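Local coordinates for Lpg0393 helical bundle domain-containing protein (Legionella pneumophila subsp. pneumophila str. Philadelphia 1, PDB 4R0G), which acts as a guanine-nucleotide exchange factor for the small GTPases Rab5, Rab21 and Rab22, probably through its VPS9-like domain, at residues M97-T101 / N102-E106; N54-L58 / D59-K63; Q143-F146 / F147-K151; L21-P24 / K25-A28; K132-F135 / V136-G140. One frame throughout, in Å; residues are numbered along the deposited sequence.

Interaction 1: residues M97-T101 / N102-E106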
# COMPACT_ATOMS: atom_id res chain seq x y z
N MET A 97 -16.16 6.66 22.62
CA MET A 97 -15.65 7.92 23.16
C MET A 97 -16.80 8.83 23.58
O MET A 97 -16.74 9.49 24.62
CB MET A 97 -14.74 8.63 22.16
CG MET A 97 -13.44 7.89 21.92
SD MET A 97 -12.33 8.68 20.73
CE MET A 97 -11.70 10.06 21.71
N VAL A 98 -17.85 8.83 22.78
CA VAL A 98 -19.03 9.62 23.07
C VAL A 98 -19.72 9.10 24.31
O VAL A 98 -20.06 9.86 25.23
CB VAL A 98 -19.99 9.60 21.89
CG1 VAL A 98 -21.32 10.30 22.24
CG2 VAL A 98 -19.29 10.22 20.69
N TYR A 99 -19.92 7.79 24.36
CA TYR A 99 -20.57 7.16 25.51
C TYR A 99 -19.76 7.35 26.78
O TYR A 99 -20.32 7.54 27.85
CB TYR A 99 -20.83 5.69 25.24
CG TYR A 99 -21.85 5.51 24.16
CD1 TYR A 99 -22.80 6.49 23.93
CD2 TYR A 99 -21.89 4.35 23.38
CE1 TYR A 99 -23.77 6.32 22.96
CE2 TYR A 99 -22.84 4.18 22.39
CZ TYR A 99 -23.79 5.17 22.20
OH TYR A 99 -24.76 5.05 21.23
N LEU A 100 -18.44 7.33 26.67
CA LEU A 100 -17.56 7.46 27.83
C LEU A 100 -17.64 8.87 28.38
O LEU A 100 -17.89 9.06 29.57
CB LEU A 100 -16.11 7.15 27.44
CG LEU A 100 -15.16 6.53 28.48
CD1 LEU A 100 -13.73 6.71 28.02
CD2 LEU A 100 -15.34 7.06 29.89
N THR A 101 -17.42 9.85 27.51
CA THR A 101 -17.45 11.25 27.94
C THR A 101 -18.78 11.64 28.60
O THR A 101 -18.80 12.39 29.58
CB THR A 101 -17.13 12.19 26.78
OG1 THR A 101 -15.79 11.94 26.33
CG2 THR A 101 -17.23 13.62 27.22
N ASN A 102 -19.87 11.11 28.05
CA ASN A 102 -21.25 11.44 28.44
C ASN A 102 -22.01 10.53 29.42
O ASN A 102 -23.22 10.65 29.56
CB ASN A 102 -22.07 11.78 27.20
CG ASN A 102 -21.41 12.85 26.33
OD1 ASN A 102 -21.44 14.03 26.65
ND2 ASN A 102 -20.78 12.41 25.24
N ASN A 103 -21.31 9.57 30.03
CA ASN A 103 -21.87 8.67 31.06
C ASN A 103 -23.01 7.77 30.59
O ASN A 103 -23.90 7.42 31.36
CB ASN A 103 -22.27 9.43 32.34
CG ASN A 103 -21.13 10.27 32.92
OD1 ASN A 103 -19.94 9.98 32.68
ND2 ASN A 103 -21.48 11.31 33.68
N LEU A 104 -22.98 7.40 29.32
CA LEU A 104 -23.99 6.52 28.77
C LEU A 104 -23.62 5.05 28.89
O LEU A 104 -24.46 4.18 28.67
CB LEU A 104 -24.25 6.88 27.29
CG LEU A 104 -25.27 7.96 26.91
CD1 LEU A 104 -26.35 8.09 27.99
CD2 LEU A 104 -24.60 9.30 26.63
N GLN A 105 -22.37 4.75 29.23
CA GLN A 105 -21.88 3.38 29.13
C GLN A 105 -22.66 2.38 29.99
O GLN A 105 -22.84 1.23 29.60
CB GLN A 105 -20.37 3.28 29.36
CG GLN A 105 -19.90 3.71 30.73
CD GLN A 105 -19.94 5.22 30.90
OE1 GLN A 105 -19.91 5.75 32.03
NE2 GLN A 105 -19.99 5.93 29.77
N GLU A 106 -23.17 2.83 31.13
CA GLU A 106 -23.93 1.96 32.02
C GLU A 106 -25.02 1.22 31.28
O GLU A 106 -25.20 0.02 31.49
CB GLU A 106 -24.54 2.74 33.19
CG GLU A 106 -23.54 3.06 34.27
CD GLU A 106 -22.24 3.58 33.68
OE1 GLU A 106 -22.30 4.56 32.88
OE2 GLU A 106 -21.17 2.99 33.98

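Interaction 2: residues N54-L58 / D59-K63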
# COMPACT_ATOMS: atom_id res chain seq x y z
N ASN A 54 -15.64 -4.60 28.20
CA ASN A 54 -14.29 -5.04 28.45
C ASN A 54 -13.36 -3.96 28.92
O ASN A 54 -12.15 -4.03 28.77
CB ASN A 54 -13.79 -6.03 27.41
CG ASN A 54 -14.54 -7.37 27.50
OD1 ASN A 54 -14.02 -8.36 28.05
ND2 ASN A 54 -15.78 -7.39 26.99
N GLY A 55 -13.98 -2.90 29.43
CA GLY A 55 -13.25 -1.87 30.16
C GLY A 55 -12.62 -0.84 29.27
O GLY A 55 -11.45 -0.46 29.43
N PHE A 56 -13.42 -0.37 28.31
CA PHE A 56 -13.01 0.73 27.45
C PHE A 56 -12.50 1.89 28.32
O PHE A 56 -13.06 2.21 29.37
CB PHE A 56 -14.16 1.18 26.53
CG PHE A 56 -13.77 2.28 25.60
CD1 PHE A 56 -12.93 2.03 24.53
CD2 PHE A 56 -14.21 3.57 25.81
CE1 PHE A 56 -12.53 3.08 23.66
CE2 PHE A 56 -13.83 4.61 24.96
CZ PHE A 56 -12.99 4.37 23.89
N CYS A 57 -11.40 2.51 27.91
CA CYS A 57 -10.84 3.57 28.71
C CYS A 57 -9.86 4.43 27.93
O CYS A 57 -9.43 4.07 26.84
CB CYS A 57 -10.10 2.93 29.88
SG CYS A 57 -8.47 2.34 29.37
N LEU A 58 -9.43 5.51 28.57
CA LEU A 58 -8.62 6.53 27.94
C LEU A 58 -7.32 5.97 27.35
O LEU A 58 -6.92 6.33 26.23
CB LEU A 58 -8.35 7.66 28.95
CG LEU A 58 -7.68 8.92 28.42
CD1 LEU A 58 -8.57 9.59 27.37
CD2 LEU A 58 -7.39 9.86 29.58
N ASP A 59 -6.68 5.07 28.08
CA ASP A 59 -5.46 4.44 27.60
C ASP A 59 -5.70 3.54 26.36
O ASP A 59 -4.85 3.45 25.48
CB ASP A 59 -4.77 3.70 28.77
CG ASP A 59 -3.56 2.87 28.32
OD1 ASP A 59 -2.53 3.51 27.93
OD2 ASP A 59 -3.65 1.60 28.36
N ASP A 60 -6.87 2.92 26.27
CA ASP A 60 -7.19 2.07 25.12
C ASP A 60 -7.16 2.92 23.86
O ASP A 60 -6.70 2.50 22.80
CB ASP A 60 -8.60 1.44 25.25
CG ASP A 60 -8.65 0.25 26.23
OD1 ASP A 60 -7.79 0.15 27.14
OD2 ASP A 60 -9.58 -0.59 26.08
N ILE A 61 -7.67 4.13 24.00
CA ILE A 61 -7.72 5.09 22.91
C ILE A 61 -6.33 5.52 22.49
O ILE A 61 -6.00 5.51 21.30
CB ILE A 61 -8.52 6.32 23.36
CG1 ILE A 61 -9.92 5.88 23.76
CG2 ILE A 61 -8.58 7.39 22.30
CD1 ILE A 61 -10.68 6.95 24.41
N LYS A 62 -5.50 5.88 23.46
CA LYS A 62 -4.16 6.41 23.16
C LYS A 62 -3.23 5.39 22.50
O LYS A 62 -2.38 5.75 21.68
CB LYS A 62 -3.53 7.03 24.41
CG LYS A 62 -3.88 8.50 24.57
CD LYS A 62 -3.05 9.17 25.62
CE LYS A 62 -3.45 10.64 25.76
NZ LYS A 62 -2.81 11.28 26.97
N LYS A 63 -3.39 4.13 22.86
CA LYS A 63 -2.58 3.08 22.27
C LYS A 63 -3.12 2.82 20.88
O LYS A 63 -2.36 2.57 19.94
CB LYS A 63 -2.58 1.81 23.13
CG LYS A 63 -1.42 1.78 24.09
CD LYS A 63 -1.72 0.97 25.34
CE LYS A 63 -0.74 1.33 26.47
NZ LYS A 63 -0.98 0.51 27.72

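Interaction 3: residues Q143-F146 / F147-K151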
# COMPACT_ATOMS: atom_id res chain seq x y z
N GLN A 143 -13.82 12.68 17.55
CA GLN A 143 -12.93 12.47 16.41
C GLN A 143 -11.83 13.50 16.37
O GLN A 143 -10.71 13.19 15.97
CB GLN A 143 -13.70 12.55 15.11
CG GLN A 143 -14.42 11.29 14.75
CD GLN A 143 -15.31 11.49 13.55
OE1 GLN A 143 -15.24 12.54 12.87
NE2 GLN A 143 -16.17 10.50 13.28
N ASP A 144 -12.16 14.73 16.72
CA ASP A 144 -11.15 15.77 16.77
C ASP A 144 -10.13 15.39 17.82
O ASP A 144 -8.95 15.28 17.51
CB ASP A 144 -11.78 17.14 17.04
CG ASP A 144 -12.43 17.74 15.80
OD1 ASP A 144 -12.02 17.38 14.67
OD2 ASP A 144 -13.36 18.57 15.95
N LYS A 145 -10.61 15.15 19.04
CA LYS A 145 -9.80 14.79 20.23
C LYS A 145 -8.85 13.63 19.92
O LYS A 145 -7.73 13.57 20.44
CB LYS A 145 -10.73 14.42 21.42
CG LYS A 145 -10.16 14.58 22.82
CD LYS A 145 -11.28 14.37 23.90
CE LYS A 145 -11.14 13.06 24.72
NZ LYS A 145 -12.38 12.49 25.42
N PHE A 146 -9.31 12.74 19.04
CA PHE A 146 -8.56 11.55 18.66
C PHE A 146 -7.47 11.84 17.66
O PHE A 146 -6.30 11.54 17.89
CB PHE A 146 -9.51 10.49 18.11
CG PHE A 146 -8.83 9.28 17.57
CD1 PHE A 146 -8.23 8.37 18.41
CD2 PHE A 146 -8.83 9.02 16.22
CE1 PHE A 146 -7.61 7.24 17.92
CE2 PHE A 146 -8.22 7.89 15.72
CZ PHE A 146 -7.60 7.00 16.58
N PHE A 147 -7.85 12.38 16.52
CA PHE A 147 -6.88 12.63 15.46
C PHE A 147 -5.73 13.52 15.90
O PHE A 147 -4.60 13.38 15.43
CB PHE A 147 -7.60 13.17 14.23
CG PHE A 147 -8.40 12.13 13.51
CD1 PHE A 147 -7.84 10.87 13.23
CD2 PHE A 147 -9.72 12.38 13.13
CE1 PHE A 147 -8.58 9.86 12.55
CE2 PHE A 147 -10.47 11.39 12.45
CZ PHE A 147 -9.90 10.12 12.17
N THR A 148 -6.01 14.41 16.85
CA THR A 148 -4.95 15.21 17.48
C THR A 148 -3.96 14.29 18.22
O THR A 148 -2.74 14.41 18.06
CB THR A 148 -5.53 16.24 18.46
OG1 THR A 148 -6.20 15.55 19.51
CG2 THR A 148 -6.52 17.16 17.74
N TRP A 149 -4.48 13.38 19.04
CA TRP A 149 -3.64 12.37 19.66
C TRP A 149 -2.85 11.52 18.64
O TRP A 149 -1.80 10.97 18.96
CB TRP A 149 -4.47 11.46 20.57
CG TRP A 149 -4.99 12.20 21.74
CD1 TRP A 149 -4.55 13.40 22.19
CD2 TRP A 149 -6.04 11.78 22.63
NE1 TRP A 149 -5.26 13.77 23.31
CE2 TRP A 149 -6.18 12.80 23.60
CE3 TRP A 149 -6.87 10.65 22.70
CZ2 TRP A 149 -7.13 12.73 24.62
CZ3 TRP A 149 -7.80 10.58 23.72
CH2 TRP A 149 -7.93 11.62 24.66
N VAL A 150 -3.36 11.42 17.42
CA VAL A 150 -2.64 10.67 16.41
C VAL A 150 -1.44 11.47 15.92
O VAL A 150 -0.33 10.94 15.87
CB VAL A 150 -3.57 10.22 15.28
CG1 VAL A 150 -2.77 9.80 14.05
CG2 VAL A 150 -4.43 9.06 15.77
N LYS A 151 -1.66 12.74 15.61
CA LYS A 151 -0.55 13.67 15.35
C LYS A 151 0.49 13.71 16.47
O LYS A 151 1.67 13.93 16.20
CB LYS A 151 -1.07 15.07 15.04
CG LYS A 151 -1.81 15.15 13.71
CD LYS A 151 -1.86 16.57 13.14
CE LYS A 151 -2.37 16.57 11.69
NZ LYS A 151 -2.48 17.94 11.11

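Interaction 4: residues L21-P24 / K25-A28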
# COMPACT_ATOMS: atom_id res chain seq x y z
N LEU A 21 -5.75 -6.70 15.98
CA LEU A 21 -6.53 -6.56 14.73
C LEU A 21 -7.28 -7.82 14.29
O LEU A 21 -7.97 -7.81 13.28
CB LEU A 21 -5.62 -6.09 13.58
CG LEU A 21 -5.07 -4.65 13.69
CD1 LEU A 21 -4.27 -4.29 12.49
CD2 LEU A 21 -6.19 -3.66 13.87
N GLN A 22 -7.10 -8.91 15.04
CA GLN A 22 -7.73 -10.19 14.74
C GLN A 22 -9.07 -10.28 15.45
O GLN A 22 -9.87 -11.22 15.28
CB GLN A 22 -6.82 -11.30 15.25
CG GLN A 22 -6.60 -12.47 14.35
CD GLN A 22 -5.40 -13.29 14.81
OE1 GLN A 22 -4.33 -13.22 14.20
NE2 GLN A 22 -5.56 -14.04 15.91
N TRP A 23 -9.29 -9.26 16.27
CA TRP A 23 -10.47 -9.12 17.09
C TRP A 23 -11.77 -9.20 16.31
O TRP A 23 -12.67 -9.98 16.67
CB TRP A 23 -10.39 -7.77 17.80
CG TRP A 23 -11.38 -7.53 18.86
CD1 TRP A 23 -12.04 -8.47 19.61
CD2 TRP A 23 -11.80 -6.25 19.35
NE1 TRP A 23 -12.85 -7.85 20.52
CE2 TRP A 23 -12.73 -6.49 20.39
CE3 TRP A 23 -11.48 -4.93 19.01
CZ2 TRP A 23 -13.36 -5.45 21.10
CZ3 TRP A 23 -12.11 -3.89 19.71
CH2 TRP A 23 -13.04 -4.16 20.75
N PRO A 24 -11.91 -8.37 15.25
CA PRO A 24 -13.24 -8.40 14.65
C PRO A 24 -13.56 -9.75 13.96
O PRO A 24 -14.73 -10.07 13.74
CB PRO A 24 -13.22 -7.19 13.70
CG PRO A 24 -11.83 -6.87 13.46
CD PRO A 24 -11.02 -7.40 14.57
N LYS A 25 -12.54 -10.55 13.68
CA LYS A 25 -12.77 -11.90 13.15
C LYS A 25 -13.28 -12.84 14.25
O LYS A 25 -14.10 -13.72 14.00
CB LYS A 25 -11.48 -12.43 12.48
CG LYS A 25 -11.65 -13.76 11.79
CD LYS A 25 -10.33 -14.52 11.64
CE LYS A 25 -10.59 -15.92 11.05
NZ LYS A 25 -9.38 -16.55 10.44
N PHE A 26 -12.81 -12.63 15.47
CA PHE A 26 -13.29 -13.39 16.63
C PHE A 26 -14.73 -13.02 16.97
O PHE A 26 -15.60 -13.87 17.18
CB PHE A 26 -12.34 -13.18 17.83
CG PHE A 26 -12.98 -13.38 19.19
CD1 PHE A 26 -13.13 -14.66 19.72
CD2 PHE A 26 -13.40 -12.29 19.94
CE1 PHE A 26 -13.71 -14.84 20.96
CE2 PHE A 26 -13.97 -12.46 21.20
CZ PHE A 26 -14.13 -13.74 21.71
N ILE A 27 -14.97 -11.72 17.02
CA ILE A 27 -16.31 -11.21 17.28
C ILE A 27 -17.28 -11.77 16.25
O ILE A 27 -18.43 -12.01 16.55
CB ILE A 27 -16.30 -9.67 17.31
CG1 ILE A 27 -15.57 -9.21 18.57
CG2 ILE A 27 -17.70 -9.10 17.30
CD1 ILE A 27 -15.50 -7.70 18.73
N ALA A 28 -16.82 -12.04 15.04
CA ALA A 28 -17.73 -12.52 14.02
C ALA A 28 -18.09 -13.99 14.25
O ALA A 28 -19.17 -14.43 13.87
CB ALA A 28 -17.15 -12.32 12.64

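Interaction 5: residues K132-F135 / V136-G140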
# COMPACT_ATOMS: atom_id res chain seq x y z
N LYS A 132 -30.04 12.26 18.05
CA LYS A 132 -29.13 12.12 16.89
C LYS A 132 -28.22 13.30 16.66
O LYS A 132 -27.03 13.12 16.39
CB LYS A 132 -29.91 11.86 15.60
CG LYS A 132 -29.06 11.55 14.39
CD LYS A 132 -29.95 11.47 13.13
CE LYS A 132 -29.33 10.63 12.00
NZ LYS A 132 -29.40 9.18 12.25
N GLN A 133 -28.78 14.50 16.75
CA GLN A 133 -28.01 15.70 16.40
C GLN A 133 -26.83 15.84 17.33
O GLN A 133 -25.71 16.02 16.89
CB GLN A 133 -28.87 16.95 16.49
CG GLN A 133 -28.16 18.18 15.97
CD GLN A 133 -28.96 19.45 16.23
OE1 GLN A 133 -30.08 19.60 15.74
NE2 GLN A 133 -28.38 20.37 17.01
N ARG A 134 -27.12 15.73 18.62
CA ARG A 134 -26.10 15.67 19.66
C ARG A 134 -25.10 14.51 19.52
O ARG A 134 -23.92 14.68 19.81
CB ARG A 134 -26.77 15.64 21.04
CG ARG A 134 -27.56 16.90 21.39
CD ARG A 134 -28.16 16.79 22.78
NE ARG A 134 -27.20 17.02 23.85
CZ ARG A 134 -27.08 16.27 24.94
NH1 ARG A 134 -27.87 15.21 25.13
NH2 ARG A 134 -26.17 16.58 25.86
N PHE A 135 -25.56 13.34 19.10
CA PHE A 135 -24.65 12.22 18.89
C PHE A 135 -23.64 12.68 17.85
O PHE A 135 -22.43 12.58 18.06
CB PHE A 135 -25.40 10.97 18.41
CG PHE A 135 -24.60 9.69 18.53
CD1 PHE A 135 -23.30 9.59 18.09
CD2 PHE A 135 -25.17 8.56 19.09
CE1 PHE A 135 -22.58 8.39 18.22
CE2 PHE A 135 -24.45 7.37 19.21
CZ PHE A 135 -23.15 7.30 18.78
N VAL A 136 -24.12 13.21 16.73
CA VAL A 136 -23.21 13.63 15.65
C VAL A 136 -22.25 14.75 16.08
O VAL A 136 -21.07 14.69 15.75
CB VAL A 136 -23.96 13.98 14.34
CG1 VAL A 136 -22.99 14.07 13.19
CG2 VAL A 136 -24.98 12.90 14.02
N GLU A 137 -22.71 15.75 16.82
CA GLU A 137 -21.79 16.76 17.35
C GLU A 137 -20.72 16.15 18.26
O GLU A 137 -19.53 16.36 18.05
CB GLU A 137 -22.54 17.82 18.11
CG GLU A 137 -23.68 18.37 17.33
CD GLU A 137 -24.50 19.33 18.14
OE1 GLU A 137 -23.87 20.14 18.86
OE2 GLU A 137 -25.75 19.26 18.06
N PHE A 138 -21.17 15.39 19.25
CA PHE A 138 -20.29 14.65 20.12
C PHE A 138 -19.29 13.83 19.32
O PHE A 138 -18.08 13.95 19.50
CB PHE A 138 -21.09 13.70 21.02
CG PHE A 138 -21.80 14.38 22.15
CD1 PHE A 138 -21.37 15.63 22.61
CD2 PHE A 138 -22.87 13.78 22.76
CE1 PHE A 138 -22.02 16.28 23.67
CE2 PHE A 138 -23.53 14.42 23.83
CZ PHE A 138 -23.10 15.68 24.28
N LEU A 139 -19.83 13.02 18.42
CA LEU A 139 -19.03 12.15 17.57
C LEU A 139 -17.88 12.90 16.89
O LEU A 139 -16.79 12.35 16.73
CB LEU A 139 -19.95 11.53 16.52
CG LEU A 139 -19.70 10.10 16.09
CD1 LEU A 139 -19.36 9.24 17.30
CD2 LEU A 139 -20.98 9.61 15.43
N GLY A 140 -18.09 14.15 16.51
CA GLY A 140 -17.05 14.91 15.83
C GLY A 140 -16.05 15.46 16.81
O GLY A 140 -14.87 15.58 16.52

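Interaction 1: residues M97-T101 / N102-E106
Asn102 turns its CG to the side of its own backbone N (chi1 -52°), and this bend carries the amide back over the last turn of helix 80-101, to the carbonyl of Val98. There ND2 donates to Val98 O at 2.6 Å, with the oxygen lying somewhat out of the amide plane. Asn102 N gives a second bond to the same Val98 O at 3.1 Å, so one peptide oxygen at the helix end is gripped by both the backbone and the side chain of a single residue. The methyl Val98 CG1 packs beside ND2.

Asn103 then takes a left-handed backbone conformation (phi 63°) and turns the chain into a Schellman motif. Leu104 N reaches back to Tyr99 O at 3.0 Å, on a lone pair in the carbonyl plane, while the inner bond from Asn103 N to Leu100 O is weak at 3.5 Å. The apolar pair expected of this motif is present too: Leu104 CB meets Tyr99 CD1 at 3.7 Å, approaching the ring obliquely.

Further out, the Tyr99 ring stacks with Tyr108, and Thr101 OG1 is hydrogen-bonded to Glu142. Val98 leans on Phe138 and Leu139 and Asn102 on Phe138, so this C-terminal cap lies against helix 132-151, while Met97 and Leu100 reach Phe56 in the loop before helix 58-71.

Interaction 2: residues N54-L58 / D59-K63
Phe56 and Ile61 close over the start of helix 58-71 as a hydrophobic staple, the residue before the N-cap touching the fourth residue after it. This is the closely packed side. Phe56 CG lies anti to the backbone N (chi1 -178°), which swings the ring forward along the helix until CZ meets Ile61 CG1 at 3.4 Å; the two side chains cross obliquely. Leu93 and Cys96 of helix 80-101 also touch the Phe56 ring, and Trp51 meets it edge-to-face.

Cys57 is the N-cap itself. Its SG, held between its own backbone N and carbonyl carbon, accepts a weak bond from Asp60 N at 3.5 Å, and Cys57 O takes another weak one from Ile61 N at 3.3 Å. The next such backbone bond, from Lys62 N to Leu58 O, is 3.1 Å and not weak. The Asp60 carboxylate turns back toward the loop, but its firm partners are Arg13, through a salt bridge to OD1, and Trp51, whose NE1 bonds to OD2.

The solvent side is looser. Within these segments the exposed Leu58 only grazes Ile61, CD1 to CD1 at 4.5 Å, and it leans on Trp149, with which Lys62 makes a cation-pi contact. One turn on, Lys63 NZ, which also bonds to Arg13 O, forms a salt bridge to the syn lone pair of Asp59 OD2 at 3.0 Å.

Interaction 3: residues Q143-F146 / F147-K151
Val150 sets its CG2 methyl over one face of the Phe146 ring, 4.1 Å from the ring centroid and 21° off the normal, a CH-pi contact displaced toward the rim. Phe146 in turn lays CD2 over a face of the neighbouring Phe147 ring, where the closest carbons, Phe146 CD2 and Phe147 CD1, are 3.7 Å apart. With their planes at 58° the two rings form neither a stack nor a T. The third flat group, the Trp149 indole, has the carbonyl oxygen of Lys145 above one face, with Trp149 CG at 3.3 Å from Lys145 O.

Most of these meetings follow the i to i+4 spacing near the C-terminal end of helix 132-151, in the VPS9-like domain. The backbone keeps the same spacing: Phe147 N bonds to Gln143 O at 3.0 Å, Thr148 N to Asp144 O at 3.1 Å.

Lys145 and Trp149 lie alongside each other. The lysine chain leaves CB on the far side from its own N (chi1 -156°), which sends its aliphatic part along the six-membered half of the indole, and CE touches Trp149 CH2 at 3.5 Å. Its ammonium goes on to a salt bridge with Glu142. Trp149 also packs on Ile61 of helix 58-71, while the buried Phe146 touches Ile61 there and Leu93 of helix 80-101.

Interaction 4: residues L21-P24 / K25-A28
Ile27 N bonds to Trp23 O at 2.9 Å in the opening turns of helix 23-30. One residue earlier, Phe26 N reaches Gln22 O at 3.3 Å; Lys25 N bends toward the same Gln22 O, a weak bond. Pro24, which has no N-H of its own, accepts through its carbonyl oxygen O, weakly, from Ala28 N at 3.2 Å.

Around this backbone frame the side chains of Trp23, Phe26 and Ile27 gather. The trans setting about the CA-CB bond of Trp23 (chi1 -170°) sends the indole forward along the helix to Ile27. The CD1 methyl of Ile27 sits over one face of the five-membered ring, 3.5 Å from its centroid and 25° off the normal, a CH-pi contact offset toward the rim. Phe26 approaches differently: its CD2 and Trp23 CD1 meet edge to edge, each near the plane of the other ring, at 4.1 Å.

Beyond the turn, Trp51 packs edge-to-face on Trp23, and Tyr8 meets both Trp23 and Phe26. Ile27 also presses on Leu46 and Leu47 of helix 40-53, and Pro24 on Ile89 of helix 80-101. What results is an amphipathic first turn whose apolar side, built on aromatic and aliphatic residues in i, i+3 and i+4 positions, enters the core of an all-helical VPS9-like domain.

Interaction 5: residues K132-F135 / V136-G140
Gln133 and Glu137, Arg134 and Phe138, and Phe135 and Leu139 form three i to i+4 side-chain pairs along the first turns of helix 132-151, largely at the protein surface. Regular backbone bonds set their spacing, such as Glu137 N to Gln133 O at 3.0 Å and Leu139 N to Phe135 O at 2.7 Å.

The polar pair is a hydrogen bond from Gln133 NE2 to Glu137 OE2 at 3.0 Å. The oxygen lies in the Gln133 amide plane, but the amide approaches the carboxylate on its syn side and 29° out of the carboxylate plane.

Arg134 and Phe138 extend together from the helix as neighbours. The rim of the ring comes over one face of the guanidinium, with Arg134 NH2 3.6 Å from Phe138 CZ; since the planes are 69° apart, the groups do not lie flat on each other. The arginine charge is paired with Glu131 through NH1.

With CG opposite its own N (chi1 -164°), Phe135 brings CE1 up to Leu139 CD2 at 3.4 Å, while Leu139 CG lies at the ring's edge, in its plane. Leu139 continues onto Phe94 of helix 80-101, and Phe135 onto Pro95.

The chemistry is thus divided round the helix. Phe135, Phe138 and Leu139 are turned to helix 80-101, and on the exposed side a neutral amide would probably steady the negative charge of Glu137 without neutralising it.

Overall arrangement
From the N terminus, interaction 4 lies in the opening turns of helix 23-30, interaction 2 caps the start of helix 58-71, interaction 1 ends helix 80-101, and interactions 5 and 3 follow one another along helix 132-151. All are local and in series: each spans one continuous piece of chain, so no contact closes a long loop and none nests in or crosses another. Their side chains nevertheless meet. Interactions 1 and 2, 1 and 3, 1 and 5, and 2 and 3 touch, joining helices 58-71, 80-101 and 132-151 of the VPS9-like domain. Interaction 4 stands apart, its nearest atoms about 6 Å from interaction 2.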